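Local coordinates for immunomodulatory active chitinase (Trichuris suis, PDB 6G9C), which probably hydrolyses chitin as a family 18 glycoside hydrolase, and displays immunomodulatory properties in inflammatory lung disease, at residues 251-254 with 255-258; 262-265 with 266-269; 160-163 with 164-167; 56-59 with 60-63. All coordinates share one frame; numbering follows the deposited sequence.

Contact 1: 251-254 with 255-258; sequences VEQS and SKYW
Residues 251-254 run straight into 255-258 as the first two turns of helix 251-261, the backbone bonds from Ser255, Lys256, Tyr257 and Trp258 reaching back four residues, with Tyr257 N to Gln253 O the shortest at 2.8 Å. A small polar residue can turn back on such a backbone, and Ser255 does: its OG stands 2.8 Å from Val251 O and 3.1 Å from Glu252 O, brought there by a chi1 of 67° that sets it between its N and carbonyl carbon. On the outer side Gln253 NE2 gives a 3.0 Å bond to Glu252 OE1, approaching from above the carboxylate plane. The Gln253 side chain also runs alongside the alkyl chain of Lys256, whose NZ goes on to a salt bridge with Asp260. Trp258 brings the edge of its indole to Ser254 O, CD1 lying 3.4 Å from that oxygen near the ring plane, while its NE1 is bonded to Ser193 O. Small serines suit the inner face, where Ser254 and Ser255 both meet Leu217 of strand 214-218; Ser254 OG is bonded to Asn250 O. With Lys256 exposed, serines and tryptophan buried, this is an amphipathic helix of the family 18 TIM barrel, connecting parallel strands 214-218 and 268-281.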
loop_
_atom_site.group_PDB
_atom_site.type_symbol
_atom_site.label_atom_id
_atom_site.label_comp_id
_atom_site.label_asym_id
_atom_site.label_seq_id
_atom_site.Cartn_x
_atom_site.Cartn_y
_atom_site.Cartn_z
ATOM N N VAL A 251 1.901 -18.429 -32.208
ATOM C CA VAL A 251 2.716 -17.613 -31.310
ATOM C C VAL A 251 4.025 -17.228 -31.985
ATOM O O VAL A 251 4.446 -16.066 -31.952
ATOM C CB VAL A 251 2.970 -18.358 -29.986
ATOM C CG1 VAL A 251 4.035 -17.632 -29.170
ATOM C CG2 VAL A 251 1.675 -18.507 -29.193
ATOM N N GLU A 252 4.673 -18.202 -32.630
ATOM C CA GLU A 252 5.990 -17.974 -33.215
ATOM C C GLU A 252 5.953 -16.876 -34.267
ATOM O O GLU A 252 6.795 -15.974 -34.262
ATOM C CB GLU A 252 6.524 -19.271 -33.827
ATOM C CG GLU A 252 7.920 -19.122 -34.421
ATOM C CD GLU A 252 8.310 -20.293 -35.304
ATOM O OE1 GLU A 252 7.642 -20.519 -36.339
ATOM O OE2 GLU A 252 9.288 -20.988 -34.961
ATOM N N GLN A 253 4.983 -16.937 -35.184
ATOM C CA GLN A 253 4.978 -16.021 -36.321
ATOM C C GLN A 253 4.375 -14.663 -35.971
ATOM O O GLN A 253 4.857 -13.630 -36.457
ATOM C CB GLN A 253 4.228 -16.647 -37.498
ATOM C CG GLN A 253 4.933 -17.856 -38.091
ATOM C CD GLN A 253 6.280 -17.498 -38.676
ATOM O OE1 GLN A 253 6.411 -16.500 -39.379
ATOM N NE2 GLN A 253 7.295 -18.301 -38.375
ATOM N N SER A 254 3.318 -14.643 -35.153
ATOM C CA SER A 254 2.703 -13.378 -34.764
ATOM C C SER A 254 3.668 -12.517 -33.954
ATOM O O SER A 254 3.754 -11.300 -34.165
ATOM C CB SER A 254 1.408 -13.634 -33.992
ATOM O OG SER A 254 1.650 -14.227 -32.707
ATOM N N SER A 255 4.418 -13.132 -33.031
ATOM C CA SER A 255 5.441 -12.387 -32.301
ATOM C C SER A 255 6.573 -11.951 -33.229
ATOM O O SER A 255 7.038 -10.805 -33.162
ATOM C CB SER A 255 5.973 -13.236 -31.144
ATOM O OG SER A 255 6.683 -14.364 -31.626
ATOM N N LYS A 256 7.023 -12.849 -34.110
ATOM C CA LYS A 256 8.048 -12.479 -35.075
ATOM C C LYS A 256 7.589 -11.323 -35.950
ATOM O O LYS A 256 8.406 -10.488 -36.352
ATOM C CB LYS A 256 8.423 -13.683 -35.942
ATOM C CG LYS A 256 9.432 -13.383 -37.043
ATOM C CD LYS A 256 9.798 -14.647 -37.809
ATOM C CE LYS A 256 11.064 -14.460 -38.630
ATOM N NZ LYS A 256 10.888 -13.441 -39.699
ATOM N N TYR A 257 6.289 -11.251 -36.248
ATOM C CA TYR A 257 5.800 -10.163 -37.089
ATOM C C TYR A 257 5.931 -8.819 -36.379
ATOM O O TYR A 257 6.379 -7.837 -36.978
ATOM C CB TYR A 257 4.350 -10.409 -37.510
ATOM C CG TYR A 257 3.912 -9.444 -38.598
ATOM C CD1 TYR A 257 4.363 -9.592 -39.901
ATOM C CD2 TYR A 257 3.081 -8.364 -38.311
ATOM C CE1 TYR A 257 3.983 -8.702 -40.900
ATOM C CE2 TYR A 257 2.698 -7.472 -39.303
ATOM C CZ TYR A 257 3.153 -7.654 -40.590
ATOM O OH TYR A 257 2.777 -6.783 -41.573
ATOM N N TRP A 258 5.540 -8.755 -35.103
ATOM C CA TRP A 258 5.721 -7.521 -34.344
ATOM C C TRP A 258 7.188 -7.110 -34.309
ATOM O O TRP A 258 7.512 -5.926 -34.471
ATOM C CB TRP A 258 5.168 -7.686 -32.932
ATOM C CG TRP A 258 3.715 -7.391 -32.864
ATOM C CD1 TRP A 258 2.689 -8.270 -33.062
ATOM C CD2 TRP A 258 3.109 -6.120 -32.581
ATOM N NE1 TRP A 258 1.483 -7.627 -32.919
ATOM C CE2 TRP A 258 1.712 -6.305 -32.634
ATOM C CE3 TRP A 258 3.613 -4.847 -32.284
ATOM C CZ2 TRP A 258 0.812 -5.265 -32.402
ATOM C CZ3 TRP A 258 2.713 -3.810 -32.050
ATOM C CH2 TRP A 258 1.330 -4.030 -32.112
#

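Contact 2: 262-265 with 266-269; sequences GMPK and KQII
Met263 and Ile268 meet through their gamma carbons, Met263 CG lying 3.6 Å from Ile268 CG1 as the two chains cross obliquely. The terminal methyl of Ile268 comes up to the main chain, CD1 being 3.4 Å from Met263 O. In Met263, CG anti to the backbone N and a bend at chi2 (67°) bring SD to 3.8 Å from Gln267 CB, the two side chains crossing nearly at right angles. A flexible thioether is well suited to this bend. Gln267 runs beside Pro264, pointing the same way, and its OE1 rests 3.3 Å from Pro264 CG, against the apolar ring. The other end of the amide is taken up by Ala209, whose carbonyl oxygen receives NE2.

The side chains are set on a short 3-10 turn. Gln267 N is bonded to Pro264 O at 2.9 Å and Ile268 N to Lys265 O at 3.1 Å. Before the turn, Gly262 ends helix 251-261 in a Schellman motif, with a positive phi (120°) that suits glycine, which has no beta carbon. Farther out, Trp258 touches both Met263 and Ile268, Met263 also packs on Val205 and Val215, and Lys266 sends NZ to Tyr362 O. The chemistry is thus divided: apolar Met263 and Ile268 pack inward, while the turn's backbone bonds and the Gln267 NE2 bond to Ala209 O take care of polar groups where the chain enters strand 268-281.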
loop_
_atom_site.group_PDB
_atom_site.type_symbol
_atom_site.label_atom_id
_atom_site.label_comp_id
_atom_site.label_asym_id
_atom_site.label_seq_id
_atom_site.Cartn_x
_atom_site.Cartn_y
_atom_site.Cartn_z
ATOM N N GLY A 262 9.143 -3.642 -36.113
ATOM C CA GLY A 262 9.943 -2.626 -35.459
ATOM C C GLY A 262 9.794 -2.534 -33.955
ATOM O O GLY A 262 10.313 -1.595 -33.348
ATOM N N MET A 263 9.105 -3.496 -33.335
ATOM C CA MET A 263 8.982 -3.521 -31.884
ATOM C C MET A 263 10.117 -4.347 -31.296
ATOM O O MET A 263 10.216 -5.545 -31.600
ATOM C CB MET A 263 7.639 -4.094 -31.458
ATOM C CG MET A 263 7.406 -4.112 -29.940
ATOM S SD MET A 263 7.275 -2.454 -29.226
ATOM C CE MET A 263 5.715 -1.905 -29.920
ATOM N N PRO A 264 10.997 -3.758 -30.484
ATOM C CA PRO A 264 12.100 -4.535 -29.899
ATOM C C PRO A 264 11.590 -5.738 -29.106
ATOM O O PRO A 264 10.567 -5.672 -28.416
ATOM C CB PRO A 264 12.812 -3.516 -29.002
ATOM C CG PRO A 264 12.464 -2.160 -29.607
ATOM C CD PRO A 264 11.064 -2.327 -30.136
ATOM N N LYS A 265 12.315 -6.855 -29.232
ATOM C CA LYS A 265 11.857 -8.124 -28.663
ATOM C C LYS A 265 11.619 -8.029 -27.159
ATOM O O LYS A 265 10.731 -8.709 -26.627
ATOM C CB LYS A 265 12.881 -9.225 -28.946
ATOM C CG LYS A 265 12.840 -9.842 -30.334
ATOM C CD LYS A 265 13.734 -11.083 -30.353
ATOM C CE LYS A 265 13.823 -11.721 -31.724
ATOM N NZ LYS A 265 12.660 -12.601 -32.005
ATOM N N LYS A 266 12.400 -7.206 -26.453
ATOM C CA LYS A 266 12.232 -7.118 -25.007
ATOM C C LYS A 266 10.973 -6.361 -24.614
ATOM O O LYS A 266 10.603 -6.376 -23.430
ATOM C CB LYS A 266 13.468 -6.479 -24.367
ATOM C CG LYS A 266 14.739 -7.333 -24.497
ATOM C CD LYS A 266 14.485 -8.825 -24.209
ATOM C CE LYS A 266 14.412 -9.125 -22.712
ATOM N NZ LYS A 266 14.395 -10.590 -22.417
ATOM N N GLN A 267 10.299 -5.733 -25.577
ATOM C CA GLN A 267 9.005 -5.101 -25.363
ATOM C C GLN A 267 7.833 -5.973 -25.802
ATOM O O GLN A 267 6.679 -5.570 -25.627
ATOM C CB GLN A 267 8.958 -3.748 -26.096
ATOM C CG GLN A 267 9.763 -2.660 -25.379
ATOM C CD GLN A 267 9.829 -1.354 -26.160
ATOM O OE1 GLN A 267 10.760 -1.122 -26.931
ATOM N NE2 GLN A 267 8.843 -0.489 -25.951
ATOM N N ILE A 268 8.088 -7.154 -26.362
ATOM C CA ILE A 268 7.026 -8.044 -26.821
ATOM C C ILE A 268 6.794 -9.088 -25.737
ATOM O O ILE A 268 7.657 -9.941 -25.498
ATOM C CB ILE A 268 7.374 -8.711 -28.159
ATOM C CG1 ILE A 268 7.577 -7.656 -29.254
ATOM C CG2 ILE A 268 6.267 -9.702 -28.540
ATOM C CD1 ILE A 268 8.316 -8.183 -30.502
ATOM N N ILE A 269 5.630 -9.038 -25.092
ATOM C CA ILE A 269 5.291 -9.968 -24.018
ATOM C C ILE A 269 4.308 -10.990 -24.566
ATOM O O ILE A 269 3.237 -10.623 -25.063
ATOM C CB ILE A 269 4.702 -9.237 -22.801
ATOM C CG1 ILE A 269 5.520 -7.976 -22.463
ATOM C CG2 ILE A 269 4.627 -10.199 -21.590
ATOM C CD1 ILE A 269 7.029 -8.207 -22.276
#

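Contact 3: 160-163 with 164-167; sequences KENY and LLLC
Leu166 N is bonded to Asn162 O at 2.8 Å and Leu165 N to Glu161 O at 3.1 Å, both nearly straight. Cys167 N reaches Tyr163 O at 3.0 Å, whereas the first bond, Leu164 N to Lys160 O, is weak. The side chains of Tyr163 and Cys167, one turn apart, then meet on the buried face. Cys167 SG lies over one face of the tyrosine ring, 3.8 Å above its plane and displaced toward the rim, so that CE2 is its nearest ring atom. Two torsions bring them together: Tyr163 has CG anti to its N (chi1 -178°), and Cys167 has SG beside its own N (chi1 -69°). This sulfur-aromatic contact suits a small polarisable thiol. Around it Trp152 meets the tyrosine with inclined rings and Tyr203 meets it edge-to-face. Leucines fill the flanks: Leu164 packs on Ala207 and Leu208 of helix 205-211, and Leu166 on Leu150 and Phe132. Glu161, by contrast, is exposed, and Lys160 touches Asp204. Helix 160-181 is the crossover between strands 147-151 and 187-193, a beta-alpha-beta unit of the TIM barrel, and the DxxDxDxE signature of family 18 lies on and about its first strand.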
loop_
_atom_site.group_PDB
_atom_site.type_symbol
_atom_site.label_atom_id
_atom_site.label_comp_id
_atom_site.label_asym_id
_atom_site.label_seq_id
_atom_site.Cartn_x
_atom_site.Cartn_y
_atom_site.Cartn_z
ATOM N N LYS A 160 -5.512 4.635 -37.010
ATOM C CA LYS A 160 -4.085 4.391 -36.818
ATOM C C LYS A 160 -3.390 5.648 -36.324
ATOM O O LYS A 160 -2.580 5.601 -35.387
ATOM C CB LYS A 160 -3.451 3.894 -38.120
ATOM C CG LYS A 160 -1.989 3.506 -37.983
ATOM C CD LYS A 160 -1.396 3.062 -39.316
ATOM C CE LYS A 160 0.126 2.970 -39.228
ATOM N NZ LYS A 160 0.759 2.577 -40.519
ATOM N N GLU A 161 -3.684 6.798 -36.898
ATOM C CA GLU A 161 -3.048 8.003 -36.446
ATOM C C GLU A 161 -3.607 8.450 -35.114
ATOM O O GLU A 161 -2.899 8.868 -34.289
ATOM C CB GLU A 161 -3.110 9.089 -37.527
ATOM C CG GLU A 161 -2.038 8.905 -38.598
ATOM C CD GLU A 161 -2.307 9.643 -39.941
ATOM O OE1 GLU A 161 -3.152 10.562 -40.006
ATOM O OE2 GLU A 161 -1.655 9.320 -40.936
ATOM N N ASN A 162 -4.880 8.365 -34.914
ATOM C CA ASN A 162 -5.447 8.755 -33.623
ATOM C C ASN A 162 -4.919 7.881 -32.495
ATOM O O ASN A 162 -4.656 8.368 -31.385
ATOM C CB ASN A 162 -6.966 8.680 -33.700
ATOM C CG ASN A 162 -7.533 9.640 -34.728
ATOM O OD1 ASN A 162 -6.939 10.687 -35.003
ATOM N ND2 ASN A 162 -8.686 9.301 -35.295
ATOM N N TYR A 163 -4.758 6.587 -32.762
ATOM C CA TYR A 163 -4.281 5.675 -31.722
ATOM C C TYR A 163 -2.876 6.057 -31.265
ATOM O O TYR A 163 -2.575 6.055 -30.062
ATOM C CB TYR A 163 -4.308 4.244 -32.246
ATOM C CG TYR A 163 -3.885 3.211 -31.227
ATOM C CD1 TYR A 163 -4.799 2.675 -30.333
ATOM C CD2 TYR A 163 -2.570 2.764 -31.170
ATOM C CE1 TYR A 163 -4.416 1.710 -29.399
ATOM C CE2 TYR A 163 -2.180 1.805 -30.244
ATOM C CZ TYR A 163 -3.102 1.289 -29.363
ATOM O OH TYR A 163 -2.690 0.340 -28.451
ATOM N N LEU A 164 -2.004 6.394 -32.216
ATOM C CA LEU A 164 -0.648 6.809 -31.878
ATOM C C LEU A 164 -0.652 8.122 -31.105
ATOM O O LEU A 164 0.089 8.278 -30.125
ATOM C CB LEU A 164 0.186 6.940 -33.152
ATOM C CG LEU A 164 1.578 7.552 -32.959
ATOM C CD1 LEU A 164 2.407 6.640 -32.072
ATOM C CD2 LEU A 164 2.278 7.839 -34.280
ATOM N N LEU A 165 -1.475 9.082 -31.539
ATOM C CA LEU A 165 -1.598 10.343 -30.813
ATOM C C LEU A 165 -2.079 10.103 -29.385
ATOM O O LEU A 165 -1.516 10.645 -28.425
ATOM C CB LEU A 165 -2.550 11.279 -31.550
ATOM C CG LEU A 165 -1.978 11.976 -32.789
ATOM C CD1 LEU A 165 -3.096 12.546 -33.657
ATOM C CD2 LEU A 165 -0.955 13.059 -32.422
ATOM N N LEU A 166 -3.123 9.287 -29.228
ATOM C CA LEU A 166 -3.589 8.934 -27.891
ATOM C C LEU A 166 -2.445 8.391 -27.030
ATOM O O LEU A 166 -2.247 8.831 -25.887
ATOM C CB LEU A 166 -4.729 7.917 -27.992
ATOM C CG LEU A 166 -5.237 7.310 -26.682
ATOM C CD1 LEU A 166 -5.850 8.375 -25.798
ATOM C CD2 LEU A 166 -6.248 6.221 -26.977
ATOM N N CYS A 167 -1.660 7.453 -27.569
ATOM C CA CYS A 167 -0.582 6.863 -26.773
ATOM C C CYS A 167 0.526 7.873 -26.471
ATOM O O CYS A 167 1.041 7.910 -25.348
ATOM C CB CYS A 167 -0.011 5.634 -27.476
ATOM S SG CYS A 167 -1.153 4.244 -27.522
#

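Contact 4: 56-59 with 60-63; sequences HYQA and NLCE
Hydrogen bonds define the bend in which Tyr57 and Gln58 meet Leu61 and Cys62. Leu61 N reaches back to Gln58 O at 3.1 Å, closing a type II turn whose third position, Asn60, has positive phi (75°), a conformation asparagine tolerates better than most residues. Ala59, small and compact, takes the second position. A side chain makes the other bond: Cys62 N donates to Tyr57 OH at 3.0 Å, at an angle of 156°. That hydroxyl is also bonded to Gln100 OE1, an oxygen that receives Asn60 N as well, while Gln100 NE2 reaches Cys62 O. One glutamine amide therefore ties together the tyrosine and the backbone on both sides of Leu61.

The apolar contacts centre on the same ring. With CG anti to its N (chi1 176°), Tyr57 stretches along the inside of the bend, and its CE1 lies 3.8 Å from Leu61 CB, the two side chains sliding past each other in opposite directions. Gln58 crosses Leu61 at about a right angle, its NE2 some 4.1 Å from CD1. Leucine suits this buried place, since beyond the turn it packs on Tyr388 and Ile391.

Sulfur supplies the last kind of interaction. Cys62 SG stands at the edge of the Tyr57 ring, near its plane, 5.4 Å from the centroid and 4.0 Å from CE1. Cys62 pairs with Cys37 of strand 34-40 in a disulfide known for this protein. Tyrosine, type II turn and cysteine together shape the end of the connection from strand 34-40 to the neighbouring parallel strand 64-72 of the TIM barrel.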
loop_
_atom_site.group_PDB
_atom_site.type_symbol
_atom_site.label_atom_id
_atom_site.label_comp_id
_atom_site.label_asym_id
_atom_site.label_seq_id
_atom_site.Cartn_x
_atom_site.Cartn_y
_atom_site.Cartn_z
ATOM N N HIS A 56 -6.946 -14.775 -3.247
ATOM C CA HIS A 56 -6.502 -16.019 -3.858
ATOM C C HIS A 56 -5.201 -15.861 -4.632
ATOM O O HIS A 56 -4.595 -16.878 -4.996
ATOM C CB HIS A 56 -7.598 -16.581 -4.772
ATOM C CG HIS A 56 -8.764 -17.157 -4.029
ATOM N ND1 HIS A 56 -10.072 -16.965 -4.422
ATOM C CD2 HIS A 56 -8.817 -17.918 -2.906
ATOM C CE1 HIS A 56 -10.879 -17.590 -3.582
ATOM N NE2 HIS A 56 -10.143 -18.170 -2.648
ATOM N N TYR A 57 -4.768 -14.625 -4.904
ATOM C CA TYR A 57 -3.479 -14.407 -5.550
ATOM C C TYR A 57 -2.368 -14.975 -4.671
ATOM O O TYR A 57 -2.476 -15.012 -3.444
ATOM C CB TYR A 57 -3.239 -12.908 -5.810
ATOM C CG TYR A 57 -1.866 -12.621 -6.390
ATOM C CD1 TYR A 57 -1.598 -12.871 -7.734
ATOM C CD2 TYR A 57 -0.825 -12.151 -5.582
ATOM C CE1 TYR A 57 -0.344 -12.641 -8.271
ATOM C CE2 TYR A 57 0.440 -11.907 -6.117
ATOM C CZ TYR A 57 0.673 -12.173 -7.450
ATOM O OH TYR A 57 1.922 -11.956 -7.994
ATOM N N GLN A 58 -1.302 -15.454 -5.306
ATOM C CA GLN A 58 -0.189 -16.074 -4.599
ATOM C C GLN A 58 1.067 -15.245 -4.825
ATOM O O GLN A 58 1.424 -14.966 -5.972
ATOM C CB GLN A 58 0.019 -17.517 -5.077
ATOM C CG GLN A 58 1.269 -18.203 -4.537
ATOM C CD GLN A 58 1.268 -19.697 -4.862
ATOM O OE1 GLN A 58 0.449 -20.458 -4.345
ATOM N NE2 GLN A 58 2.158 -20.104 -5.756
ATOM N N ALA A 59 1.732 -14.858 -3.731
ATOM C CA ALA A 59 2.903 -13.991 -3.816
ATOM C C ALA A 59 3.927 -14.529 -4.810
ATOM O O ALA A 59 4.199 -15.735 -4.858
ATOM C CB ALA A 59 3.544 -13.837 -2.432
ATOM N N ASN A 60 4.466 -13.617 -5.628
ATOM C CA ASN A 60 5.541 -13.831 -6.600
ATOM C C ASN A 60 5.107 -14.582 -7.854
ATOM O O ASN A 60 5.953 -14.924 -8.686
ATOM C CB ASN A 60 6.736 -14.540 -5.957
ATOM C CG ASN A 60 7.387 -13.693 -4.895
ATOM O OD1 ASN A 60 7.661 -12.517 -5.119
ATOM N ND2 ASN A 60 7.613 -14.272 -3.723
ATOM N N LEU A 61 3.817 -14.865 -8.009
ATOM C CA LEU A 61 3.316 -15.425 -9.258
ATOM C C LEU A 61 3.617 -14.502 -10.439
ATOM O O LEU A 61 4.104 -14.948 -11.486
ATOM C CB LEU A 61 1.814 -15.633 -9.118
ATOM C CG LEU A 61 1.056 -16.794 -9.710
ATOM C CD1 LEU A 61 1.706 -18.100 -9.334
ATOM C CD2 LEU A 61 -0.369 -16.700 -9.189
ATOM N N CYS A 62 3.348 -13.209 -10.275
ATOM C CA CYS A 62 3.428 -12.211 -11.336
ATOM C C CYS A 62 4.236 -11.033 -10.818
ATOM O O CYS A 62 4.262 -10.781 -9.614
ATOM C CB CYS A 62 2.038 -11.704 -11.753
ATOM S SG CYS A 62 0.944 -13.084 -12.037
ATOM N N GLU A 63 4.908 -10.313 -11.718
ATOM C CA GLU A 63 5.403 -9.003 -11.296
ATOM C C GLU A 63 4.371 -7.911 -11.523
ATOM O O GLU A 63 4.342 -6.926 -10.778
ATOM C CB GLU A 63 6.703 -8.624 -12.008
ATOM C CG GLU A 63 7.440 -7.517 -11.267
ATOM C CD GLU A 63 8.655 -7.002 -11.999
ATOM O OE1 GLU A 63 9.047 -7.604 -13.024
ATOM O OE2 GLU A 63 9.219 -5.986 -11.542
#

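Overall arrangement
Contacts 1 and 2 are consecutive, their centres 10 Å apart, and they touch: Trp258 O and Met263 N, 3.1 Å from each other, probably form a hydrogen bond, and Trp258 CB lies 4.0 Å from Ile268 CD1. Contact 3 is about 23 Å from contact 1 between centres but shares neighbours with both. Tyr203 meets Trp258 and Tyr163 edge-to-face, and helix 205-211 packs against Met263 and Leu164. Contact 4 is more distant, 33 Å from contact 3 between centres, though its nearest atoms come within about 9 Å of contact 2. All four belong to the family 18 barrel; contact 3 borders strand 147-151, on and about which the family signature and probably the active site lie.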